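Local coordinates for C3-degrading proteinase (CppA protein) (Streptococcus pneumoniae, PDB 3E0R) that probably degrades complement component C3, as a streptococcal proteinase whose chain is related to the glyoxalase clan, at residues L52-L57 against S149-S154; T65-G70 against S113-L118; N105-E110 against P137-D142; A209-K214 against K227-K232. One frame throughout, in Å; residues are numbered along the deposited sequence.

Interaction 1: residues L52-L57 against S149-S154; sequences LEKLVL and SKFEIS
The ring of Phe151 meets Lys54 obliquely: Lys54 CB comes within 4.1 Å of CE1, neither squarely over the face nor at the edge. Ile153 CG1, from the same strand as the ring, lies in the ring plane at its edge. Farther out along the lysine, the ammonium group stands near the ring normal, but NZ is 5.7 Å from the centroid of the Phe151 ring, so any cation-pi attraction is weak at most. The real anchor is the backbone. Lys54 NZ donates to Phe151 O at 2.8 Å, approaching almost straight on to the carbonyl (C=O...N angle 167°). Beyond CG the lysine is extended, and its chain passes Phe151 O with CD at 3.3 Å before NZ reaches that oxygen. Near the base of the lysine, Ile153 CG1 packs on the carbonyl oxygen Lys54 O at 3.5 Å. These residues join strand 53-59 of the eight-stranded sheet to strand 151-159 of the seven-stranded one, and Lys54 with Leu55 forms a classic beta bulge opposite Leu46. NZ also makes a salt bridge with Asp48, whose OD2 accepts from Phe151 N as well. A water weakly linked to Lys54 NZ donates to Glu152 OE2 at 2.8 Å, and that same carboxylate oxygen forms a salt bridge with Lys150 NZ, though the hydrogen bond within it is weak. Lys54 is buried, yet its ammonium is matched by a carbonyl, a carboxylate and a water; the nearby acids probably stabilise its positive charge and temper the repulsion from Lys150, whose NZ is 5.2 Å from Lys54 NZ.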
# COMPACT_ATOMS: atom_id res chain seq x y z
N LEU A 52 -0.98 12.10 -8.68
CA LEU A 52 -1.65 10.83 -8.91
C LEU A 52 -1.78 10.09 -7.62
O LEU A 52 -0.84 10.05 -6.85
CB LEU A 52 -0.87 9.95 -9.90
CG LEU A 52 -0.68 10.44 -11.33
CD1 LEU A 52 0.37 9.55 -12.02
CD2 LEU A 52 -1.99 10.49 -12.15
N GLU A 53 -2.96 9.50 -7.40
CA GLU A 53 -3.25 8.72 -6.25
C GLU A 53 -2.45 7.42 -6.29
O GLU A 53 -2.49 6.69 -7.27
CB GLU A 53 -4.77 8.42 -6.20
CG GLU A 53 -5.25 7.58 -5.03
CD GLU A 53 -6.77 7.31 -5.02
OE1 GLU A 53 -7.46 8.02 -4.26
OE2 GLU A 53 -7.32 6.38 -5.70
N LYS A 54 -1.78 7.10 -5.18
CA LYS A 54 -0.99 5.88 -5.03
C LYS A 54 -1.34 5.02 -3.79
O LYS A 54 -1.04 3.86 -3.76
CB LYS A 54 0.51 6.26 -5.11
CG LYS A 54 0.77 7.09 -6.37
CD LYS A 54 2.13 7.08 -6.86
CE LYS A 54 2.25 7.84 -8.22
NZ LYS A 54 3.66 8.20 -8.52
N LEU A 55 -1.96 5.63 -2.79
CA LEU A 55 -2.35 4.97 -1.55
C LEU A 55 -3.61 5.64 -1.05
O LEU A 55 -3.80 6.84 -1.23
CB LEU A 55 -1.24 5.10 -0.50
CG LEU A 55 -1.54 4.45 0.88
CD1 LEU A 55 -1.79 2.95 0.81
CD2 LEU A 55 -0.43 4.78 1.83
N VAL A 56 -4.51 4.85 -0.48
CA VAL A 56 -5.76 5.38 0.08
C VAL A 56 -5.85 4.84 1.50
O VAL A 56 -5.67 3.66 1.70
CB VAL A 56 -7.03 4.98 -0.79
CG1 VAL A 56 -8.34 5.39 -0.10
CG2 VAL A 56 -6.95 5.58 -2.19
N LEU A 57 -6.06 5.74 2.48
CA LEU A 57 -6.44 5.34 3.85
C LEU A 57 -7.91 5.46 4.05
O LEU A 57 -8.53 6.45 3.67
CB LEU A 57 -5.77 6.20 4.91
CG LEU A 57 -4.25 6.23 4.89
CD1 LEU A 57 -3.86 7.01 6.10
CD2 LEU A 57 -3.58 4.81 4.80
N SER A 149 8.87 13.95 -4.03
CA SER A 149 8.47 14.43 -5.36
C SER A 149 7.82 13.35 -6.23
O SER A 149 6.75 13.58 -6.77
CB SER A 149 9.63 15.09 -6.10
OG SER A 149 10.50 14.11 -6.63
N LYS A 150 8.49 12.18 -6.33
CA LYS A 150 8.00 10.97 -7.02
C LYS A 150 8.33 9.67 -6.24
O LYS A 150 9.46 9.41 -5.82
CB LYS A 150 8.49 10.92 -8.46
CG LYS A 150 8.67 9.52 -9.11
CD LYS A 150 7.39 8.78 -9.44
CE LYS A 150 7.56 7.69 -10.50
NZ LYS A 150 8.31 6.50 -10.05
N PHE A 151 7.30 8.85 -6.06
CA PHE A 151 7.44 7.49 -5.53
C PHE A 151 6.41 6.54 -6.19
O PHE A 151 5.43 6.97 -6.80
CB PHE A 151 7.36 7.46 -3.97
CG PHE A 151 6.00 7.74 -3.39
CD1 PHE A 151 5.04 6.74 -3.28
CD2 PHE A 151 5.66 9.01 -2.95
CE1 PHE A 151 3.78 7.00 -2.80
CE2 PHE A 151 4.38 9.28 -2.45
CZ PHE A 151 3.45 8.28 -2.39
N GLU A 152 6.66 5.24 -6.00
CA GLU A 152 5.90 4.15 -6.60
C GLU A 152 5.65 3.20 -5.45
O GLU A 152 6.56 2.86 -4.71
CB GLU A 152 6.75 3.46 -7.70
CG GLU A 152 6.03 3.04 -8.93
CD GLU A 152 6.52 3.78 -10.25
OE1 GLU A 152 7.56 3.32 -10.82
OE2 GLU A 152 5.85 4.77 -10.72
N ILE A 153 4.40 2.76 -5.31
CA ILE A 153 3.99 1.81 -4.28
C ILE A 153 4.05 0.42 -4.85
O ILE A 153 3.61 0.15 -5.95
CB ILE A 153 2.53 2.06 -3.78
CG1 ILE A 153 2.40 3.43 -3.16
CG2 ILE A 153 2.01 0.95 -2.78
CD1 ILE A 153 3.23 3.72 -2.09
N SER A 154 4.62 -0.49 -4.08
CA SER A 154 4.34 -1.90 -4.33
C SER A 154 4.09 -2.53 -2.98
O SER A 154 4.07 -1.82 -1.95
CB SER A 154 5.48 -2.54 -5.11
OG SER A 154 6.70 -2.47 -4.43
O HOH W 1 3.41 5.20 -9.35

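Interaction 2: residues T65-G70 against S113-L118; sequences TRKVEG and SPEDDL
Lys67 reaches Asp116 across the gap between two loops, and the contact rests almost wholly on the end of this one side chain. Its NZ donates to Asp116 OD2 at 2.9 Å, a hydrogen bond within a salt bridge, and meets that oxygen from above the carboxylate plane, 44° out of it. The two side chains cross at about a right angle, with Lys67 CE also close to OD2. Bends at chi2, chi3 and chi4 curl the lysine inward, since its CB does not itself head for the facing turn. NZ comes within 3.1 Å of Pro114 O too, but the angle there is too poor for a hydrogen bond. The acceptor side is the compact one. Residues 113-116 form a type I turn closed by Asp116 N to Ser113 O, 2.7 Å, and Ser113 OG makes an ST turn by accepting from Glu115 N at 3.0 Å; it takes a second bond from Asp117 N at 3.2 Å. Glu115 is buried, and its OE2 is held by Asn19 N and Asn24 ND2, while Lys72 NZ binds Glu115 O and Asp117 OD1. The other side is looser: Lys67 and Asp116 are both exposed, and a water weakly bonded to Lys67 NZ donates to Glu115 OE1, which lies 4.1 Å from that nitrogen, beyond salt-bridge range. The loop before strand 74-81 thus meets the turn between strands 107-112 and 118-122 through charge rather than apolar packing, and solvent probably screens much of the attraction between Lys67 and the two acids.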
# COMPACT_ATOMS: atom_id res chain seq x y z
N THR A 65 -14.36 -2.25 14.82
CA THR A 65 -13.12 -2.68 14.22
C THR A 65 -12.13 -3.08 15.30
O THR A 65 -12.19 -2.59 16.43
CB THR A 65 -12.60 -1.53 13.30
OG1 THR A 65 -13.70 -1.00 12.56
CG2 THR A 65 -11.53 -2.02 12.33
N ARG A 66 -11.23 -4.01 14.96
CA ARG A 66 -10.19 -4.40 15.88
C ARG A 66 -8.86 -4.63 15.20
O ARG A 66 -8.75 -4.63 13.99
CB ARG A 66 -10.59 -5.64 16.69
CG ARG A 66 -10.70 -6.89 15.87
CD ARG A 66 -10.70 -8.14 16.70
NE ARG A 66 -10.96 -9.27 15.81
CZ ARG A 66 -10.03 -9.97 15.16
NH1 ARG A 66 -10.40 -10.95 14.36
NH2 ARG A 66 -8.74 -9.69 15.29
N LYS A 67 -7.84 -4.81 16.04
CA LYS A 67 -6.48 -4.98 15.64
C LYS A 67 -6.31 -6.41 15.11
O LYS A 67 -6.87 -7.36 15.68
CB LYS A 67 -5.59 -4.72 16.86
CG LYS A 67 -4.29 -3.95 16.59
CD LYS A 67 -4.46 -2.38 16.47
CE LYS A 67 -3.18 -1.56 16.97
NZ LYS A 67 -2.67 -0.42 16.06
N VAL A 68 -5.53 -6.58 14.04
CA VAL A 68 -5.12 -7.94 13.61
C VAL A 68 -4.33 -8.66 14.72
O VAL A 68 -3.56 -8.06 15.46
CB VAL A 68 -4.30 -7.95 12.26
CG1 VAL A 68 -3.92 -9.41 11.84
CG2 VAL A 68 -5.05 -7.20 11.13
N GLU A 69 -4.60 -9.95 14.86
CA GLU A 69 -3.79 -10.84 15.65
C GLU A 69 -3.00 -11.70 14.68
O GLU A 69 -3.56 -12.41 13.83
CB GLU A 69 -4.64 -11.75 16.56
CG GLU A 69 -5.42 -11.00 17.66
CD GLU A 69 -4.49 -10.39 18.73
OE1 GLU A 69 -3.55 -11.13 19.18
OE2 GLU A 69 -4.73 -9.19 19.10
N GLY A 70 -1.68 -11.63 14.81
CA GLY A 70 -0.80 -12.41 13.95
C GLY A 70 -0.47 -11.60 12.72
O GLY A 70 -0.52 -10.38 12.73
N SER A 113 3.51 2.06 10.96
CA SER A 113 2.45 3.03 10.94
C SER A 113 1.61 2.85 12.23
O SER A 113 1.72 1.82 12.92
CB SER A 113 1.57 2.76 9.71
OG SER A 113 0.54 1.86 10.07
N PRO A 114 0.74 3.83 12.54
CA PRO A 114 -0.20 3.76 13.65
C PRO A 114 -1.05 2.48 13.68
O PRO A 114 -1.56 2.13 14.74
CB PRO A 114 -1.11 4.97 13.43
CG PRO A 114 -0.40 5.87 12.54
CD PRO A 114 0.58 5.08 11.76
N GLU A 115 -1.24 1.80 12.53
CA GLU A 115 -2.01 0.53 12.52
C GLU A 115 -1.10 -0.70 12.42
O GLU A 115 -1.57 -1.83 12.14
CB GLU A 115 -3.03 0.54 11.38
CG GLU A 115 -3.82 1.79 11.23
CD GLU A 115 -4.66 2.13 12.41
OE1 GLU A 115 -5.13 1.23 13.17
OE2 GLU A 115 -4.86 3.35 12.56
N ASP A 116 0.19 -0.43 12.61
CA ASP A 116 1.30 -1.41 12.68
C ASP A 116 1.56 -2.04 11.34
O ASP A 116 1.96 -3.19 11.24
CB ASP A 116 1.04 -2.51 13.73
CG ASP A 116 0.78 -1.96 15.09
OD1 ASP A 116 1.70 -1.33 15.65
OD2 ASP A 116 -0.37 -2.17 15.58
N ASP A 117 1.33 -1.28 10.29
CA ASP A 117 1.71 -1.69 8.97
C ASP A 117 3.19 -1.35 8.87
O ASP A 117 3.61 -0.26 9.25
CB ASP A 117 0.87 -0.93 7.96
CG ASP A 117 -0.61 -1.37 7.98
OD1 ASP A 117 -0.82 -2.61 8.05
OD2 ASP A 117 -1.54 -0.48 7.88
N LEU A 118 3.99 -2.30 8.39
CA LEU A 118 5.43 -2.09 8.20
C LEU A 118 5.66 -1.54 6.82
O LEU A 118 5.24 -2.13 5.82
CB LEU A 118 6.17 -3.40 8.39
CG LEU A 118 7.70 -3.45 8.40
CD1 LEU A 118 8.41 -2.48 9.38
CD2 LEU A 118 8.09 -4.85 8.77
O HOH W 2 -5.54 1.09 15.60

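Interaction 3: residues N105-E110 against P137-D142; sequences NGYAFE and PEFQTD
In Tyr107 and Phe139 alike the first torsion sets CG anti to the carbonyl carbon (chi1 -64° and -68°), and both side chains point across the contact until their rings meet. The pair is T-shaped, with Phe139 presenting its edge to a face of Tyr107: the centroids of the Tyr107 and Phe139 rings are 5.0 Å apart and the planes stand at 83°. The leading atom is Phe139 CE1, which sits above the tyrosine ring, offset toward its rim, 3.6 Å from Tyr107 CD2. Next to it, Phe139 CZ lies 4.1 Å from both Tyr107 CG and Tyr107 CD1, so two carbons of the phenylalanine edge share the face. No hydrogen bond crosses between the two segments, and the three touching residues remain partly exposed. Tyr107 begins strand 107-112, which runs between strands 99-102 and 118-122 in the seven-stranded sheet. Strand 74-81, helix 84-91 and these three strands follow one another in the beta-alpha-beta-beta-beta order known from the glyoxalase clan. The residues 137-142, by contrast, belong to an irregular connection leading to strand 151-159, and Phe139 fastens that connection against the outer part of the sheet and its helix: its side chain touches Leu91, while Tyr107 touches Glu88 of the same helix. Pro137 adds a lighter touch, its CG standing 4.3 Å from Tyr107 CE1 at an oblique approach and its ring also reaching Leu100. Lys102 makes a cation-pi contact with the tyrosine.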
# COMPACT_ATOMS: atom_id res chain seq x y z
N ASN A 105 21.98 2.71 -4.19
CA ASN A 105 21.69 4.13 -4.46
C ASN A 105 21.62 5.07 -3.24
O ASN A 105 21.92 6.27 -3.37
CB ASN A 105 20.41 4.29 -5.29
CG ASN A 105 20.44 3.51 -6.59
OD1 ASN A 105 19.38 3.20 -7.13
ND2 ASN A 105 21.64 3.18 -7.09
N GLY A 106 21.27 4.55 -2.07
CA GLY A 106 21.26 5.37 -0.86
C GLY A 106 20.77 4.66 0.39
O GLY A 106 20.73 3.44 0.46
N TYR A 107 20.39 5.45 1.38
CA TYR A 107 19.80 4.91 2.57
C TYR A 107 18.34 4.43 2.31
O TYR A 107 17.70 4.72 1.27
CB TYR A 107 19.93 5.90 3.74
CG TYR A 107 21.39 6.15 4.13
CD1 TYR A 107 22.08 5.30 5.03
CD2 TYR A 107 22.11 7.22 3.54
CE1 TYR A 107 23.45 5.55 5.37
CE2 TYR A 107 23.47 7.47 3.87
CZ TYR A 107 24.14 6.64 4.78
OH TYR A 107 25.47 6.90 5.07
N ALA A 108 17.87 3.61 3.24
CA ALA A 108 16.51 3.12 3.19
C ALA A 108 16.12 2.90 4.63
O ALA A 108 16.99 2.81 5.51
CB ALA A 108 16.44 1.85 2.41
N PHE A 109 14.83 2.84 4.90
CA PHE A 109 14.42 2.50 6.26
C PHE A 109 13.10 1.81 6.33
O PHE A 109 12.34 1.83 5.38
CB PHE A 109 14.49 3.73 7.22
CG PHE A 109 13.49 4.77 6.93
CD1 PHE A 109 12.27 4.76 7.59
CD2 PHE A 109 13.75 5.76 5.97
CE1 PHE A 109 11.31 5.71 7.31
CE2 PHE A 109 12.81 6.72 5.67
CZ PHE A 109 11.57 6.70 6.35
N GLU A 110 12.87 1.17 7.47
CA GLU A 110 11.57 0.68 7.86
C GLU A 110 11.03 1.46 9.07
O GLU A 110 11.76 1.94 9.88
CB GLU A 110 11.66 -0.77 8.21
CG GLU A 110 11.64 -1.67 7.02
CD GLU A 110 11.93 -3.09 7.41
OE1 GLU A 110 12.70 -3.26 8.37
OE2 GLU A 110 11.41 -4.02 6.77
N PRO A 137 23.52 7.16 11.60
CA PRO A 137 24.21 8.43 11.42
C PRO A 137 23.30 9.63 11.62
O PRO A 137 22.09 9.47 11.85
CB PRO A 137 24.70 8.37 9.96
CG PRO A 137 23.90 7.35 9.30
CD PRO A 137 23.10 6.59 10.32
N GLU A 138 23.89 10.81 11.55
CA GLU A 138 23.17 12.07 11.53
C GLU A 138 23.03 12.45 10.07
O GLU A 138 23.98 12.28 9.29
CB GLU A 138 23.94 13.14 12.31
CG GLU A 138 24.36 12.73 13.73
CD GLU A 138 25.23 13.76 14.40
OE1 GLU A 138 25.34 14.88 13.86
OE2 GLU A 138 25.82 13.47 15.47
N PHE A 139 21.86 12.96 9.70
CA PHE A 139 21.54 13.28 8.31
C PHE A 139 21.35 14.79 8.09
O PHE A 139 20.58 15.44 8.80
CB PHE A 139 20.29 12.51 7.86
CG PHE A 139 20.50 11.02 7.75
CD1 PHE A 139 21.11 10.47 6.63
CD2 PHE A 139 20.10 10.17 8.78
CE1 PHE A 139 21.31 9.10 6.53
CE2 PHE A 139 20.29 8.79 8.69
CZ PHE A 139 20.90 8.26 7.56
N GLN A 140 22.07 15.33 7.10
CA GLN A 140 21.95 16.73 6.72
C GLN A 140 21.11 16.83 5.47
O GLN A 140 20.78 15.81 4.84
CB GLN A 140 23.32 17.38 6.50
CG GLN A 140 23.97 17.86 7.81
CD GLN A 140 25.47 18.00 7.71
OE1 GLN A 140 26.21 17.21 8.29
NE2 GLN A 140 25.93 19.01 6.96
N THR A 141 20.73 18.05 5.11
CA THR A 141 19.82 18.24 3.99
C THR A 141 19.90 19.68 3.47
O THR A 141 19.71 20.64 4.23
CB THR A 141 18.35 17.80 4.34
OG1 THR A 141 17.55 17.73 3.16
CG2 THR A 141 17.70 18.72 5.36
N ASP A 142 20.23 19.82 2.19
CA ASP A 142 20.12 21.09 1.47
C ASP A 142 18.75 21.23 0.79
O ASP A 142 18.50 22.22 0.11
CB ASP A 142 21.23 21.22 0.41
CG ASP A 142 22.63 21.34 1.02
OD1 ASP A 142 22.94 20.62 2.00
OD2 ASP A 142 23.43 22.14 0.51

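Interaction 4: residues A209-K214 against K227-K232; sequences ASLRQK and KFFLGK
Leu211 and Phe229 meet without a polar bond between their segments; the shorter of the two backbone bonds within the helical segment runs from Lys214 N to Ser210 O, 2.9 Å, and belongs to the turn carrying Leu211. What crosses is a CH-pi contact. Leu211 CB lies over the centre of the Phe229 ring, 3.7 Å from the centroid and only 3° off the normal, nearly equidistant from several ring carbons. Farther along the leucine, CD1 packs back against Phe229 CB at 3.8 Å, because the two side chains run past each other in opposite directions. The phenylalanine has CG anti to its own amide nitrogen (chi1 177°), which carries the ring away from the strand and under the helix. There its far end touches helix backbone as well, with Phe229 CZ 3.6 Å from Leu211 O. Phe229 belongs to strand 228-232, between strands 238-243 and 220-221 and antiparallel to both, at one end of the eight-stranded sheet. Strand 196-203, helix 208-214 and these three strands succeed one another as in the beta-alpha-beta-beta-beta arrangement of the glyoxalase clan, and the contact seats the helix on its sheet. Phe215 and Tyr220 also bring their rings to Phe229, and Phe241 touches both Leu211 and Phe229. The Arg212 and Phe229 side chains cross at about a right angle, with the aliphatic Arg212 CG 4.1 Å from Phe229 CE1. Past that point the bend at chi3 takes the exposed arginine away from the strand, and its NE is hydrogen-bonded to Tyr220 OH.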
# COMPACT_ATOMS: atom_id res chain seq x y z
N ALA A 209 -17.09 -8.19 -19.17
CA ALA A 209 -17.35 -9.58 -19.53
C ALA A 209 -16.26 -10.54 -19.00
O ALA A 209 -16.61 -11.56 -18.40
CB ALA A 209 -17.53 -9.73 -21.03
N SER A 210 -14.97 -10.19 -19.18
CA SER A 210 -13.85 -11.06 -18.76
C SER A 210 -13.89 -11.15 -17.26
O SER A 210 -13.66 -12.20 -16.72
CB SER A 210 -12.45 -10.57 -19.17
OG SER A 210 -12.37 -10.03 -20.47
N LEU A 211 -14.20 -10.04 -16.60
CA LEU A 211 -14.21 -9.97 -15.14
C LEU A 211 -15.33 -10.78 -14.50
O LEU A 211 -15.12 -11.50 -13.50
CB LEU A 211 -14.24 -8.51 -14.71
CG LEU A 211 -12.96 -7.72 -15.07
CD1 LEU A 211 -13.19 -6.19 -14.91
CD2 LEU A 211 -11.76 -8.25 -14.26
N ARG A 212 -16.50 -10.72 -15.12
CA ARG A 212 -17.67 -11.54 -14.73
C ARG A 212 -17.34 -13.03 -14.81
O ARG A 212 -17.55 -13.81 -13.87
CB ARG A 212 -18.87 -11.21 -15.65
CG ARG A 212 -19.63 -9.99 -15.21
CD ARG A 212 -20.78 -9.71 -16.11
NE ARG A 212 -21.82 -10.72 -15.94
CZ ARG A 212 -22.43 -11.38 -16.91
NH1 ARG A 212 -22.15 -11.14 -18.17
NH2 ARG A 212 -23.34 -12.29 -16.61
N GLN A 213 -16.75 -13.42 -15.92
CA GLN A 213 -16.18 -14.77 -16.07
C GLN A 213 -15.15 -15.17 -15.03
O GLN A 213 -15.26 -16.23 -14.44
CB GLN A 213 -15.58 -14.88 -17.45
CG GLN A 213 -14.97 -16.18 -17.74
CD GLN A 213 -14.63 -16.34 -19.21
OE1 GLN A 213 -13.98 -17.32 -19.58
NE2 GLN A 213 -15.08 -15.38 -20.07
N LYS A 214 -14.14 -14.33 -14.82
CA LYS A 214 -13.13 -14.52 -13.75
C LYS A 214 -13.70 -14.79 -12.33
O LYS A 214 -13.33 -15.77 -11.68
CB LYS A 214 -12.20 -13.29 -13.72
CG LYS A 214 -10.90 -13.48 -12.91
CD LYS A 214 -9.94 -12.31 -13.18
CE LYS A 214 -8.90 -12.15 -12.09
NZ LYS A 214 -7.94 -13.30 -12.12
N LYS A 227 -19.15 1.85 -14.60
CA LYS A 227 -17.84 2.53 -14.58
C LYS A 227 -16.79 1.75 -13.88
O LYS A 227 -15.61 2.06 -14.00
CB LYS A 227 -17.91 3.92 -13.96
CG LYS A 227 -18.60 4.93 -14.85
CD LYS A 227 -18.99 6.18 -14.09
CE LYS A 227 -19.84 7.12 -14.97
NZ LYS A 227 -20.51 8.19 -14.16
N PHE A 228 -17.20 0.72 -13.14
CA PHE A 228 -16.23 -0.20 -12.56
C PHE A 228 -16.85 -1.54 -12.29
O PHE A 228 -18.08 -1.76 -12.41
CB PHE A 228 -15.58 0.43 -11.28
CG PHE A 228 -16.57 0.68 -10.18
CD1 PHE A 228 -16.84 -0.30 -9.24
CD2 PHE A 228 -17.25 1.86 -10.10
CE1 PHE A 228 -17.80 -0.09 -8.25
CE2 PHE A 228 -18.19 2.08 -9.11
CZ PHE A 228 -18.46 1.12 -8.19
N PHE A 229 -15.96 -2.44 -11.89
CA PHE A 229 -16.30 -3.80 -11.49
C PHE A 229 -15.62 -3.99 -10.14
O PHE A 229 -14.43 -3.69 -9.97
CB PHE A 229 -15.79 -4.80 -12.56
CG PHE A 229 -16.02 -6.24 -12.19
CD1 PHE A 229 -17.13 -6.92 -12.67
CD2 PHE A 229 -15.17 -6.89 -11.31
CE1 PHE A 229 -17.34 -8.22 -12.30
CE2 PHE A 229 -15.38 -8.18 -10.98
CZ PHE A 229 -16.46 -8.85 -11.43
N LEU A 230 -16.43 -4.37 -9.16
CA LEU A 230 -15.94 -4.71 -7.85
C LEU A 230 -16.12 -6.21 -7.57
O LEU A 230 -17.25 -6.73 -7.47
CB LEU A 230 -16.69 -3.89 -6.80
CG LEU A 230 -16.44 -4.07 -5.29
CD1 LEU A 230 -14.96 -3.87 -4.95
CD2 LEU A 230 -17.37 -3.09 -4.50
N GLY A 231 -14.98 -6.91 -7.47
CA GLY A 231 -14.93 -8.30 -7.07
C GLY A 231 -14.28 -8.43 -5.70
O GLY A 231 -13.89 -7.45 -5.06
N LYS A 232 -14.16 -9.67 -5.26
CA LYS A 232 -13.67 -9.96 -3.92
C LYS A 232 -12.78 -11.18 -4.03
O LYS A 232 -13.11 -12.13 -4.74
CB LYS A 232 -14.84 -10.26 -2.99
CG LYS A 232 -14.52 -10.09 -1.52
CD LYS A 232 -15.82 -10.15 -0.74
CE LYS A 232 -15.71 -9.50 0.58
NZ LYS A 232 -17.02 -8.88 1.01

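Interaction 1 lies nearest the middle of the chain, about 8 Å from its centre, where the eight-stranded and seven-stranded sheets meet. The other three are spread around it: centre to centre, it is about 20 Å from interaction 2, 21 Å from interaction 3 and 24 Å from interaction 4. Interactions 3 and 4 flank the chain's centre on opposite sides, their own centres 43 Å apart. Interactions 2 and 3, both nested along the chain within the loop that interaction 1 closes, touch where Leu118 CD1 packs on Glu110 CB at 3.9 Å. Interaction 3 shares the seven-stranded sheet with interaction 1, and interaction 4 the eight-stranded one.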